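Local atomic coordinates of maleylacetate reductase (Agrobacterium tumefaciens, PDB entry 3HL0), a protein that catalyses the NAD-linked reduction of maleylacetate to 3-oxoadipate, probably in the breakdown of gamma-resorcylate, as an iron-containing alcohol dehydrogenase family member. Residues F6-A11 with D185-A190; T78-Y83 with K104-R109; Y153-T158 with A217-L222; A268-A273 with W329-I334. One frame throughout, in Å; residues are numbered along the deposited sequence. Where two conformers were deposited one is given.

Contact 1 (F6-A11 with D185-A190); sequences FVYMAA and DRNPIA
F6 lays one face of its ring over the pyrrolidine of P188: P188 CD stands 3.5 Å from the centroid of the F6 ring and 12° off its normal, a CH-pi contact centred on the ring. With CG between the backbone N and carbonyl carbon (chi1 69°), the F6 ring is turned so that this face meets the proline. Two residues on, Y8 repeats the interaction with less overlap. I189 CG1 sits 3.9 Å from the centroid of the Y8 ring, displaced toward the rim, while I189 CG2 touches Y8 CE1 at 3.5 Å. Between the two aromatic residues lies N187, the N-cap of helix 188-210. Its OD1 accepts from A190 N at 2.9 Å, a nearly straight bond (172°) that meets the oxygen from above the carbonyl plane, and its CB packs against V7 O. Water lies between the backbones as well: one molecule accepts from V7 N and is near R186 O, and a second accepts from N187 ND2 beside V7 O and D185 O. Across this contact the extended segment 6-11 thus meets the helix start through CH-pi packing and water, with no direct hydrogen bond, while the asparagine spends its carbonyl oxygen on the cap.

Contact 2 (T78-Y83 with K104-R109); sequences TAVEAY and KAIALR
Helices 73-85 and 97-110 belong to the N-terminal dinucleotide-binding domain, an alpha/beta unit built on a parallel sheet, and this contact is where they pack on each other. The axes of 78-83 and 104-109 approach to 9.8 Å at a signed crossing angle of -66°, and no hydrogen bond passes between them. I106 carries the interface. Its CB points toward the other helix, and its branches then divide the work: CD1, reached with chi2 nearly extended (165°), abuts A79 CB at 3.7 Å, CG1 lies 4.2 Å from V80 CG2, and CG2 rests over one face of the Y83 ring, 4.1 Å from Y83 CD1. Thus I106 meets residues one turn apart, A79 and Y83, as well as V80 between them. V80 CG2 also reaches the aliphatic part of R109, with R109 CD 4.0 Å away, the two side chains crossing at about a right angle. The charged end of R109 is occupied on its own side. R109 NH1 donates to A105 O at 3.0 Å (162°), with the oxygen in the guanidinium plane, and also bonds Q132 of strand 129-134, which probably fixes the rotation of the group and keeps its methylenes against V80. F64 of strand 60-64 packs on A79, joining this helix to the sheet. From the second helix, K104 touches NAD. Helices that flank a parallel sheet and pack on each other through apolar side chains fit the Rossmann-like nucleotide-binding domain of iron-containing alcohol dehydrogenases.

Contact 3 (Y153-T158 with A217-L222); sequences YDAELT and ARETAL
R218 can be followed outward along T158, the two side chains sliding past each other in opposite directions. R218 CB lies 3.6 Å from T158 OG1, and CG remains beside that oxygen. The bend at chi2 (-66°) brings CD back to both T158 OG1 and the T158 carbonyl. Farther out the guanidinium presents a face to T158 O, which stands over its centre, 3.0 Å from R218 CZ. None of the N-H groups points at this oxygen, so the approach is not a hydrogen bond. Those N-H groups are used by other partners: NE by P212 O, NH2 by L161 O, and NH1 by S166 and Y121. T158 OG1 donates to A155 O at 2.7 Å in the carbonyl plane, on a lone pair, and accepts from a water that also donates to R218 O at 2.7 Å, bridging the segments. The remainder is apolar. A155 CB packs on E219 CG at 3.6 Å, and L222 spreads its methyls between two neighbours, CD2 over the A155 backbone and CD1 beside Y153, whose CD1 is 3.6 Å from L222 CG. D154 OD1 accepts from E156 N, an Asx turn, while OD2 is hydrogen-bonded to S22. The backbone oxygen of L157, an NAD-binding residue, accepts a weak hydrogen bond from the adenine N6A of NAD. The contact thus sets the loop that leaves strand 150-153 of the parallel sheet, ahead of helix 163-180, against helix 215-234, with V208 of helix 188-210 also touching R218.

Contact 4 (A268-A273 with W329-I334); sequences AYVEEA and WCPRPI
Y269 OH donates to P333 O at 2.7 Å, the shortest polar bond between the segments, with the acceptor near the plane of the ring at its edge; the same hydroxyl oxygen is bonded to E335 N. The ring is thereby tied at its tip, and its face receives R332. The guanidinium lies flat on it, planes 14° apart, with R332 CZ 3.9 Å from the centroid of the Y269 ring, a cation-pi stack. The R332 chain, extended from CG to NE with CG anti to the backbone N (chi1 178°), crosses the tyrosine at about a right angle, and R332 CD adds a CH-pi contact over the same face. R332 NH1 donates to Y269 O at 3.0 Å and 166°, the oxygen lying in the guanidinium plane. Thus one residue supplies both the ring and the carbonyl that hold the arginine. E272 OE1 stands over the opposite guanidinium face, offset toward the rim, and E272 OE2 makes a long salt bridge to R332 NH1 (3.6 Å). This pairing is electrostatic, since no N-H points at the oxygen. V270 CG2 touches C330 SG at 3.8 Å, V270 CG1 meets P331 CG, and A273 CB packs on R332 CB. An arginine sandwiched between a tyrosine ring and a carboxylate, with its NH1 on a backbone carbonyl near the end of helix 255-271, here joins that helix to the loop before helix 336-348 in the all-helical C-terminal domain typical of the family.

Contact 2 lies within the N-terminal nucleotide-binding part, whereas contact 4 joins elements of the helical C-terminal part; their centres are about 39 Å apart, on opposite sides of the chain's centre. Contact 3 connects the two parts, and contact 1 sets the N-terminal loop against the start of helix 188-210. Segments of contacts 1 and 3 alternate along the chain, the second ones on consecutive helices 188-210 and 215-234. Contact 2 is nested in the loop closed by contact 1; contact 4 follows in series, its nearest atoms about 4 Å from contact 1. Segments 104-109 and 153-158 carry NAD-contacting residues, K104 and L157; T158 comes within about 5 Å of NAD, whereas the packing residues of contact 2 lie farther off.

Contact 1 (F6-A11 with D185-A190)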
loop_
_atom_site.group_PDB
_atom_site.type_symbol
_atom_site.label_atom_id
_atom_site.label_comp_id
_atom_site.label_asym_id
_atom_site.label_seq_id
_atom_site.Cartn_x
_atom_site.Cartn_y
_atom_site.Cartn_z
ATOM N N PHE A 6 13.145 -10.771 37.756
ATOM C CA PHE A 6 13.085 -9.975 36.551
ATOM C C PHE A 6 14.165 -8.923 36.472
ATOM O O PHE A 6 14.842 -8.594 37.474
ATOM C CB PHE A 6 11.681 -9.322 36.420
ATOM C CG PHE A 6 11.377 -8.259 37.439
ATOM C CD1 PHE A 6 11.677 -6.902 37.185
ATOM C CD2 PHE A 6 10.672 -8.579 38.609
ATOM C CE1 PHE A 6 11.324 -5.895 38.142
ATOM C CE2 PHE A 6 10.335 -7.588 39.522
ATOM C CZ PHE A 6 10.666 -6.244 39.306
ATOM N N VAL A 7 14.290 -8.350 35.289
ATOM C CA VAL A 7 15.076 -7.170 35.065
ATOM C C VAL A 7 14.154 -6.164 34.370
ATOM O O VAL A 7 13.345 -6.531 33.493
ATOM C CB VAL A 7 16.302 -7.478 34.197
ATOM C CG1 VAL A 7 17.027 -6.230 33.791
ATOM C CG2 VAL A 7 17.242 -8.456 34.889
ATOM N N TYR A 8 14.241 -4.917 34.765
ATOM C CA TYR A 8 13.485 -3.851 34.077
ATOM C C TYR A 8 14.450 -2.790 33.668
ATOM O O TYR A 8 15.234 -2.306 34.475
ATOM C CB TYR A 8 12.422 -3.244 34.969
ATOM C CG TYR A 8 11.800 -2.006 34.403
ATOM C CD1 TYR A 8 10.876 -2.103 33.360
ATOM C CD2 TYR A 8 12.144 -0.736 34.863
ATOM C CE1 TYR A 8 10.302 -0.961 32.792
ATOM C CE2 TYR A 8 11.548 0.369 34.332
ATOM C CZ TYR A 8 10.642 0.266 33.300
ATOM O OH TYR A 8 10.060 1.392 32.744
HETATM N N MSE A 9 14.408 -2.412 32.390
HETATM C CA MSE A 9 15.243 -1.331 31.944
HETATM C C MSE A 9 14.384 -0.267 31.264
HETATM O O MSE A 9 13.706 -0.557 30.284
HETATM C CB MSE A 9 16.319 -1.859 30.989
HETATM C CG MSE A 9 17.494 -2.547 31.728
HETATM SE SE MSE A 9 18.708 -3.395 30.488
HETATM C CE MSE A 9 17.609 -4.861 29.795
ATOM N N ALA A 10 14.352 0.937 31.819
ATOM C CA ALA A 10 13.650 2.033 31.199
ATOM C C ALA A 10 14.528 2.559 30.064
ATOM O O ALA A 10 15.705 2.942 30.284
ATOM C CB ALA A 10 13.413 3.136 32.223
ATOM N N ALA A 11 13.961 2.592 28.869
ATOM C CA ALA A 11 14.601 3.248 27.756
ATOM C C ALA A 11 14.374 4.765 27.900
ATOM O O ALA A 11 13.335 5.188 28.375
ATOM C CB ALA A 11 14.000 2.749 26.452
ATOM N N ASP A 185 12.055 -12.619 28.797
ATOM C CA ASP A 185 12.513 -11.534 29.695
ATOM C C ASP A 185 11.361 -10.613 30.103
ATOM O O ASP A 185 11.534 -9.360 30.277
ATOM C CB ASP A 185 13.635 -10.733 29.039
ATOM C CG ASP A 185 13.240 -10.118 27.697
ATOM O OD1 ASP A 185 12.248 -10.557 27.070
ATOM O OD2 ASP A 185 13.923 -9.159 27.232
ATOM N N ARG A 186 10.195 -11.233 30.289
ATOM C CA ARG A 186 9.014 -10.515 30.752
ATOM C C ARG A 186 9.264 -9.902 32.145
ATOM O O ARG A 186 9.992 -10.478 33.007
ATOM C CB ARG A 186 7.807 -11.451 30.792
ATOM C CG ARG A 186 7.958 -12.615 31.746
ATOM C CD ARG A 186 6.812 -13.589 31.566
ATOM N NE ARG A 186 7.038 -14.842 32.287
ATOM C CZ ARG A 186 7.422 -15.976 31.711
ATOM N NH1 ARG A 186 7.581 -17.059 32.460
ATOM N NH2 ARG A 186 7.625 -16.041 30.384
ATOM N N ASN A 187 8.652 -8.744 32.380
ATOM C CA ASN A 187 8.775 -8.106 33.698
ATOM C C ASN A 187 7.421 -7.486 34.027
ATOM O O ASN A 187 6.552 -7.305 33.152
ATOM C CB ASN A 187 9.941 -7.104 33.706
ATOM C CG ASN A 187 9.669 -5.848 32.891
ATOM O OD1 ASN A 187 8.812 -5.037 33.255
ATOM N ND2 ASN A 187 10.386 -5.692 31.805
ATOM N N PRO A 188 7.203 -7.147 35.297
ATOM C CA PRO A 188 5.869 -6.677 35.708
ATOM C C PRO A 188 5.433 -5.362 35.032
ATOM O O PRO A 188 4.234 -5.176 34.856
ATOM C CB PRO A 188 6.070 -6.372 37.212
ATOM C CG PRO A 188 7.172 -7.343 37.604
ATOM C CD PRO A 188 8.086 -7.474 36.447
ATOM N N ILE A 189 6.361 -4.447 34.759
ATOM C CA ILE A 189 6.033 -3.153 34.157
ATOM C C ILE A 189 5.588 -3.391 32.697
ATOM O O ILE A 189 4.514 -2.879 32.272
ATOM C CB ILE A 189 7.237 -2.196 34.076
ATOM C CG1 ILE A 189 7.899 -2.026 35.451
ATOM C CG2 ILE A 189 6.819 -0.862 33.415
ATOM C CD1 ILE A 189 6.898 -1.886 36.572
ATOM N N ALA A 190 6.392 -4.148 31.940
ATOM C CA ALA A 190 6.017 -4.453 30.553
ATOM C C ALA A 190 4.682 -5.206 30.567
ATOM O O ALA A 190 3.808 -4.921 29.713
ATOM C CB ALA A 190 7.045 -5.267 29.827
HETATM O O HOH W 1 13.014 -9.796 33.146
HETATM O O HOH W 2 12.787 -7.182 31.022
#

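Contact 2 (T78-Y83 with K104-R109)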
loop_
_atom_site.group_PDB
_atom_site.type_symbol
_atom_site.label_atom_id
_atom_site.label_comp_id
_atom_site.label_asym_id
_atom_site.label_seq_id
_atom_site.Cartn_x
_atom_site.Cartn_y
_atom_site.Cartn_z
ATOM N N THR A 78 19.874 8.510 -0.576
ATOM C CA THR A 78 19.330 9.763 -1.120
ATOM C C THR A 78 18.831 10.713 -0.027
ATOM O O THR A 78 19.058 11.924 -0.101
ATOM C CB THR A 78 18.207 9.446 -2.100
ATOM O OG1 THR A 78 18.776 8.668 -3.169
ATOM C CG2 THR A 78 17.613 10.730 -2.703
ATOM N N ALA A 79 18.171 10.160 0.991
ATOM C CA ALA A 79 17.658 10.987 2.085
ATOM C C ALA A 79 18.797 11.568 2.915
ATOM O O ALA A 79 18.724 12.702 3.386
ATOM C CB ALA A 79 16.728 10.169 2.990
ATOM N N VAL A 80 19.840 10.773 3.125
ATOM C CA VAL A 80 21.012 11.255 3.857
ATOM C C VAL A 80 21.708 12.374 3.080
ATOM O O VAL A 80 22.119 13.374 3.671
ATOM C CB VAL A 80 22.006 10.092 4.192
ATOM C CG1 VAL A 80 23.318 10.623 4.759
ATOM C CG2 VAL A 80 21.357 9.132 5.194
ATOM N N GLU A 81 21.795 12.228 1.759
ATOM C CA GLU A 81 22.308 13.321 0.936
ATOM C C GLU A 81 21.435 14.574 1.125
ATOM O O GLU A 81 21.964 15.670 1.229
ATOM C CB GLU A 81 22.397 12.912 -0.532
ATOM C CG GLU A 81 23.463 11.861 -0.769
ATOM C CD GLU A 81 23.362 11.184 -2.135
ATOM O OE1 GLU A 81 22.296 11.281 -2.789
ATOM O OE2 GLU A 81 24.364 10.544 -2.547
ATOM N N ALA A 82 20.111 14.395 1.211
ATOM C CA ALA A 82 19.196 15.520 1.426
ATOM C C ALA A 82 19.387 16.156 2.813
ATOM O O ALA A 82 19.441 17.399 2.923
ATOM C CB ALA A 82 17.736 15.060 1.224
ATOM N N TYR A 83 19.556 15.315 3.837
ATOM C CA TYR A 83 19.848 15.756 5.214
ATOM C C TYR A 83 21.115 16.609 5.256
ATOM O O TYR A 83 21.156 17.692 5.874
ATOM C CB TYR A 83 19.966 14.527 6.139
ATOM C CG TYR A 83 20.272 14.814 7.587
ATOM C CD1 TYR A 83 19.240 15.009 8.512
ATOM C CD2 TYR A 83 21.594 14.863 8.048
ATOM C CE1 TYR A 83 19.509 15.250 9.857
ATOM C CE2 TYR A 83 21.872 15.105 9.386
ATOM C CZ TYR A 83 20.840 15.307 10.278
ATOM O OH TYR A 83 21.159 15.550 11.590
ATOM N N LYS A 104 14.910 6.522 11.249
ATOM C CA LYS A 104 15.844 5.689 11.995
ATOM C C LYS A 104 17.072 5.368 11.149
ATOM O O LYS A 104 18.204 5.376 11.664
ATOM C CB LYS A 104 15.168 4.396 12.451
ATOM C CG LYS A 104 14.204 4.535 13.629
ATOM C CD LYS A 104 13.408 3.240 13.821
ATOM C CE LYS A 104 12.871 3.176 15.261
ATOM N NZ LYS A 104 12.185 1.847 15.503
ATOM N N ALA A 105 16.866 5.067 9.870
ATOM C CA ALA A 105 17.984 4.728 8.986
ATOM C C ALA A 105 18.891 5.930 8.748
ATOM O O ALA A 105 20.104 5.753 8.574
ATOM C CB ALA A 105 17.477 4.162 7.649
ATOM N N ILE A 106 18.310 7.131 8.700
ATOM C CA ILE A 106 19.099 8.371 8.583
ATOM C C ILE A 106 19.874 8.579 9.893
ATOM O O ILE A 106 21.055 8.858 9.863
ATOM C CB ILE A 106 18.189 9.601 8.278
ATOM C CG1 ILE A 106 17.582 9.475 6.886
ATOM C CG2 ILE A 106 18.964 10.926 8.439
ATOM C CD1 ILE A 106 16.395 10.444 6.653
ATOM N N ALA A 107 19.222 8.401 11.041
ATOM C CA ALA A 107 19.909 8.513 12.334
ATOM C C ALA A 107 21.086 7.534 12.445
ATOM O O ALA A 107 22.162 7.913 12.964
ATOM C CB ALA A 107 18.915 8.290 13.490
ATOM N N LEU A 108 20.914 6.312 11.960
ATOM C CA LEU A 108 22.020 5.326 11.996
ATOM C C LEU A 108 23.284 5.846 11.307
ATOM O O LEU A 108 24.404 5.560 11.737
ATOM C CB LEU A 108 21.592 3.985 11.373
ATOM C CG LEU A 108 22.603 2.844 11.272
ATOM C CD1 LEU A 108 22.973 2.346 12.671
ATOM C CD2 LEU A 108 21.971 1.721 10.490
ATOM N N ARG A 109 23.095 6.635 10.258
ATOM C CA ARG A 109 24.176 7.023 9.378
ATOM C C ARG A 109 24.733 8.399 9.710
ATOM O O ARG A 109 25.850 8.741 9.314
ATOM C CB ARG A 109 23.678 6.987 7.931
ATOM C CG ARG A 109 23.511 5.552 7.435
ATOM C CD ARG A 109 22.610 5.472 6.233
ATOM N NE ARG A 109 22.610 4.127 5.675
ATOM C CZ ARG A 109 21.788 3.142 6.058
ATOM N NH1 ARG A 109 20.896 3.318 7.018
ATOM N NH2 ARG A 109 21.863 1.953 5.482
#

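Contact 3 (Y153-T158 with A217-L222)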
loop_
_atom_site.group_PDB
_atom_site.type_symbol
_atom_site.label_atom_id
_atom_site.label_comp_id
_atom_site.label_asym_id
_atom_site.label_seq_id
_atom_site.Cartn_x
_atom_site.Cartn_y
_atom_site.Cartn_z
ATOM N N TYR A 153 2.677 12.597 20.018
ATOM C CA TYR A 153 1.445 11.904 19.667
ATOM C C TYR A 153 0.293 12.897 19.588
ATOM O O TYR A 153 -0.146 13.470 20.613
ATOM C CB TYR A 153 1.081 10.865 20.730
ATOM C CG TYR A 153 1.879 9.581 20.663
ATOM C CD1 TYR A 153 1.721 8.704 19.582
ATOM C CD2 TYR A 153 2.748 9.227 21.699
ATOM C CE1 TYR A 153 2.437 7.478 19.534
ATOM C CE2 TYR A 153 3.447 8.058 21.666
ATOM C CZ TYR A 153 3.292 7.173 20.601
ATOM O OH TYR A 153 3.997 6.017 20.594
ATOM N N ASP A 154 -0.208 13.075 18.365
ATOM C CA ASP A 154 -1.290 14.026 18.117
ATOM C C ASP A 154 -2.455 13.294 17.450
ATOM O O ASP A 154 -2.402 13.050 16.241
ATOM C CB ASP A 154 -0.785 15.154 17.224
ATOM C CG ASP A 154 -1.861 16.214 16.936
ATOM O OD1 ASP A 154 -3.044 16.005 17.258
ATOM O OD2 ASP A 154 -1.473 17.306 16.461
ATOM N N ALA A 155 -3.453 12.909 18.241
ATOM C CA ALA A 155 -4.515 12.037 17.698
ATOM C C ALA A 155 -5.270 12.728 16.535
ATOM O O ALA A 155 -5.873 12.042 15.708
ATOM C CB ALA A 155 -5.453 11.611 18.768
ATOM N N GLU A 156 -5.204 14.056 16.426
ATOM C CA GLU A 156 -5.864 14.731 15.273
ATOM C C GLU A 156 -5.307 14.240 13.928
ATOM O O GLU A 156 -6.040 14.221 12.915
ATOM C CB GLU A 156 -5.793 16.261 15.407
ATOM C CG GLU A 156 -6.611 16.756 16.588
ATOM C CD GLU A 156 -6.531 18.276 16.838
ATOM O OE1 GLU A 156 -5.756 19.000 16.174
ATOM O OE2 GLU A 156 -7.267 18.724 17.732
ATOM N N LEU A 157 -4.021 13.853 13.905
ATOM C CA LEU A 157 -3.336 13.424 12.703
ATOM C C LEU A 157 -3.737 11.994 12.284
ATOM O O LEU A 157 -3.414 11.555 11.193
ATOM C CB LEU A 157 -1.827 13.498 12.897
ATOM C CG LEU A 157 -1.342 14.885 13.301
ATOM C CD1 LEU A 157 0.163 14.855 13.172
ATOM C CD2 LEU A 157 -1.953 15.990 12.445
ATOM N N THR A 158 -4.459 11.318 13.159
ATOM C CA THR A 158 -4.967 9.983 12.864
ATOM C C THR A 158 -6.413 9.942 12.436
ATOM O O THR A 158 -6.908 8.880 12.061
ATOM C CB THR A 158 -4.781 9.007 14.039
ATOM O OG1 THR A 158 -5.598 9.400 15.130
ATOM C CG2 THR A 158 -3.294 8.890 14.445
ATOM N N ALA A 217 -12.131 8.289 20.606
ATOM C CA ALA A 217 -11.710 6.923 20.253
ATOM C C ALA A 217 -10.309 6.908 19.634
ATOM O O ALA A 217 -9.514 5.987 19.906
ATOM C CB ALA A 217 -12.738 6.278 19.322
ATOM N N ARG A 218 -10.004 7.880 18.771
ATOM C CA ARG A 218 -8.664 8.012 18.207
ATOM C C ARG A 218 -7.602 8.227 19.293
ATOM O O ARG A 218 -6.530 7.646 19.223
ATOM C CB ARG A 218 -8.575 9.107 17.128
ATOM C CG ARG A 218 -9.331 8.747 15.818
ATOM C CD ARG A 218 -8.706 7.564 15.077
ATOM N NE ARG A 218 -9.289 7.519 13.729
ATOM C CZ ARG A 218 -8.884 6.717 12.756
ATOM N NH1 ARG A 218 -7.923 5.809 12.964
ATOM N NH2 ARG A 218 -9.453 6.845 11.557
ATOM N N GLU A 219 -7.915 9.051 20.293
ATOM C CA GLU A 219 -6.952 9.263 21.370
ATOM C C GLU A 219 -6.661 7.953 22.089
ATOM O O GLU A 219 -5.474 7.643 22.371
ATOM C CB GLU A 219 -7.500 10.329 22.350
ATOM C CG GLU A 219 -7.465 11.724 21.737
ATOM C CD GLU A 219 -8.020 12.758 22.703
ATOM O OE1 GLU A 219 -8.847 12.388 23.560
ATOM O OE2 GLU A 219 -7.616 13.927 22.613
ATOM N N THR A 220 -7.713 7.209 22.380
ATOM C CA THR A 220 -7.592 5.980 23.137
ATOM C C THR A 220 -6.767 4.988 22.310
ATOM O O THR A 220 -5.871 4.324 22.843
ATOM C CB THR A 220 -8.975 5.425 23.487
ATOM O OG1 THR A 220 -9.612 6.402 24.349
ATOM C CG2 THR A 220 -8.862 4.129 24.243
ATOM N N ALA A 221 -7.064 4.887 21.013
ATOM C CA ALA A 221 -6.275 3.917 20.219
ATOM C C ALA A 221 -4.797 4.317 20.112
ATOM O O ALA A 221 -3.915 3.470 20.111
ATOM C CB ALA A 221 -6.853 3.786 18.822
ATOM N N LEU A 222 -4.509 5.609 19.976
ATOM C CA LEU A 222 -3.129 6.038 19.884
ATOM C C LEU A 222 -2.357 5.801 21.211
ATOM O O LEU A 222 -1.195 5.407 21.209
ATOM C CB LEU A 222 -3.103 7.502 19.460
ATOM C CG LEU A 222 -1.755 8.004 18.989
ATOM C CD1 LEU A 222 -1.081 7.205 17.818
ATOM C CD2 LEU A 222 -1.902 9.458 18.549
HETATM O O HOH W 3 -5.667 7.212 16.691
#

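Contact 4 (A268-A273 with W329-I334)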
loop_
_atom_site.group_PDB
_atom_site.type_symbol
_atom_site.label_atom_id
_atom_site.label_comp_id
_atom_site.label_asym_id
_atom_site.label_seq_id
_atom_site.Cartn_x
_atom_site.Cartn_y
_atom_site.Cartn_z
ATOM N N ALA A 268 -2.994 -18.670 19.846
ATOM C CA ALA A 268 -3.514 -20.005 20.179
ATOM C C ALA A 268 -2.423 -21.060 20.321
ATOM O O ALA A 268 -2.549 -21.959 21.202
ATOM C CB ALA A 268 -4.567 -20.474 19.137
ATOM N N TYR A 269 -1.388 -21.004 19.490
ATOM C CA TYR A 269 -0.275 -21.974 19.564
ATOM C C TYR A 269 0.384 -21.846 20.946
ATOM O O TYR A 269 0.562 -22.859 21.638
ATOM C CB TYR A 269 0.756 -21.663 18.503
ATOM C CG TYR A 269 1.931 -22.607 18.386
ATOM C CD1 TYR A 269 1.922 -23.615 17.400
ATOM C CD2 TYR A 269 3.085 -22.433 19.157
ATOM C CE1 TYR A 269 3.047 -24.464 17.212
ATOM C CE2 TYR A 269 4.216 -23.286 18.997
ATOM C CZ TYR A 269 4.172 -24.302 18.014
ATOM O OH TYR A 269 5.237 -25.165 17.830
ATOM N N VAL A 270 0.688 -20.608 21.371
ATOM C CA VAL A 270 1.395 -20.408 22.652
ATOM C C VAL A 270 0.482 -20.655 23.847
ATOM O O VAL A 270 0.947 -21.125 24.888
ATOM C CB VAL A 270 2.056 -18.998 22.716
ATOM C CG1 VAL A 270 2.794 -18.769 24.064
ATOM C CG2 VAL A 270 3.022 -18.912 21.516
ATOM N N GLU A 271 -0.803 -20.367 23.694
ATOM C CA GLU A 271 -1.761 -20.474 24.804
ATOM C C GLU A 271 -1.829 -21.897 25.351
ATOM O O GLU A 271 -2.065 -22.049 26.565
ATOM C CB GLU A 271 -3.130 -19.986 24.340
ATOM C CG GLU A 271 -4.162 -19.819 25.394
ATOM C CD GLU A 271 -5.491 -19.286 24.828
ATOM O OE1 GLU A 271 -5.676 -19.207 23.553
ATOM O OE2 GLU A 271 -6.359 -18.930 25.665
ATOM N N GLU A 272 -1.562 -22.901 24.510
ATOM C CA GLU A 272 -1.502 -24.296 25.005
ATOM C C GLU A 272 -0.430 -24.413 26.103
ATOM O O GLU A 272 -0.568 -25.203 27.051
ATOM C CB GLU A 272 -1.178 -25.263 23.867
ATOM C CG GLU A 272 -2.119 -25.244 22.674
ATOM C CD GLU A 272 -2.110 -26.581 21.896
ATOM O OE1 GLU A 272 -1.452 -27.541 22.357
ATOM O OE2 GLU A 272 -2.768 -26.662 20.821
ATOM N N ALA A 273 0.631 -23.614 26.014
ATOM C CA ALA A 273 1.757 -23.650 26.969
ATOM C C ALA A 273 1.831 -22.518 27.986
ATOM O O ALA A 273 2.531 -22.645 29.003
ATOM C CB ALA A 273 3.082 -23.724 26.197
ATOM N N TRP A 329 13.613 -18.697 21.196
ATOM C CA TRP A 329 12.795 -19.141 22.336
ATOM C C TRP A 329 11.306 -18.823 22.230
ATOM O O TRP A 329 10.925 -17.723 21.802
ATOM C CB TRP A 329 13.331 -18.592 23.651
ATOM C CG TRP A 329 12.782 -19.308 24.843
ATOM C CD1 TRP A 329 13.265 -20.472 25.397
ATOM C CD2 TRP A 329 11.675 -18.908 25.651
ATOM N NE1 TRP A 329 12.503 -20.826 26.493
ATOM C CE2 TRP A 329 11.518 -19.883 26.661
ATOM C CE3 TRP A 329 10.760 -17.831 25.592
ATOM C CZ2 TRP A 329 10.499 -19.809 27.616
ATOM C CZ3 TRP A 329 9.773 -17.747 26.559
ATOM C CH2 TRP A 329 9.646 -18.725 27.552
ATOM N N CYS A 330 10.494 -19.803 22.619
ATOM C CA CYS A 330 9.046 -19.654 22.762
ATOM C C CYS A 330 8.615 -20.533 23.951
ATOM O O CYS A 330 9.156 -21.634 24.108
ATOM C CB CYS A 330 8.402 -20.179 21.466
ATOM S SG CYS A 330 6.643 -20.004 21.322
ATOM N N PRO A 331 7.595 -20.114 24.728
ATOM C CA PRO A 331 7.120 -21.006 25.814
ATOM C C PRO A 331 6.701 -22.410 25.330
ATOM O O PRO A 331 6.803 -23.389 26.067
ATOM C CB PRO A 331 5.891 -20.278 26.369
ATOM C CG PRO A 331 6.182 -18.790 26.042
ATOM C CD PRO A 331 6.843 -18.844 24.698
ATOM N N ARG A 332 6.221 -22.495 24.092
ATOM C CA ARG A 332 6.004 -23.774 23.414
ATOM C C ARG A 332 7.028 -23.867 22.299
ATOM O O ARG A 332 7.088 -22.977 21.433
ATOM C CB ARG A 332 4.599 -23.829 22.803
ATOM C CG ARG A 332 4.336 -25.114 22.041
ATOM C CD ARG A 332 2.866 -25.188 21.716
ATOM N NE ARG A 332 2.589 -26.351 20.883
ATOM C CZ ARG A 332 1.501 -26.469 20.140
ATOM N NH1 ARG A 332 0.579 -25.495 20.142
ATOM N NH2 ARG A 332 1.335 -27.580 19.406
ATOM N N PRO A 333 7.843 -24.942 22.284
ATOM C CA PRO A 333 8.901 -24.965 21.279
ATOM C C PRO A 333 8.324 -24.974 19.852
ATOM O O PRO A 333 7.245 -25.540 19.599
ATOM C CB PRO A 333 9.657 -26.278 21.559
ATOM C CG PRO A 333 9.400 -26.501 23.045
ATOM C CD PRO A 333 7.999 -25.995 23.318
ATOM N N ILE A 334 9.038 -24.294 18.965
ATOM C CA ILE A 334 8.654 -24.259 17.571
ATOM C C ILE A 334 8.972 -25.643 16.977
ATOM O O ILE A 334 10.095 -26.182 17.120
ATOM C CB ILE A 334 9.424 -23.156 16.824
ATOM C CG1 ILE A 334 9.246 -21.755 17.453
ATOM C CG2 ILE A 334 9.080 -23.209 15.355
ATOM C CD1 ILE A 334 7.917 -21.369 17.945
#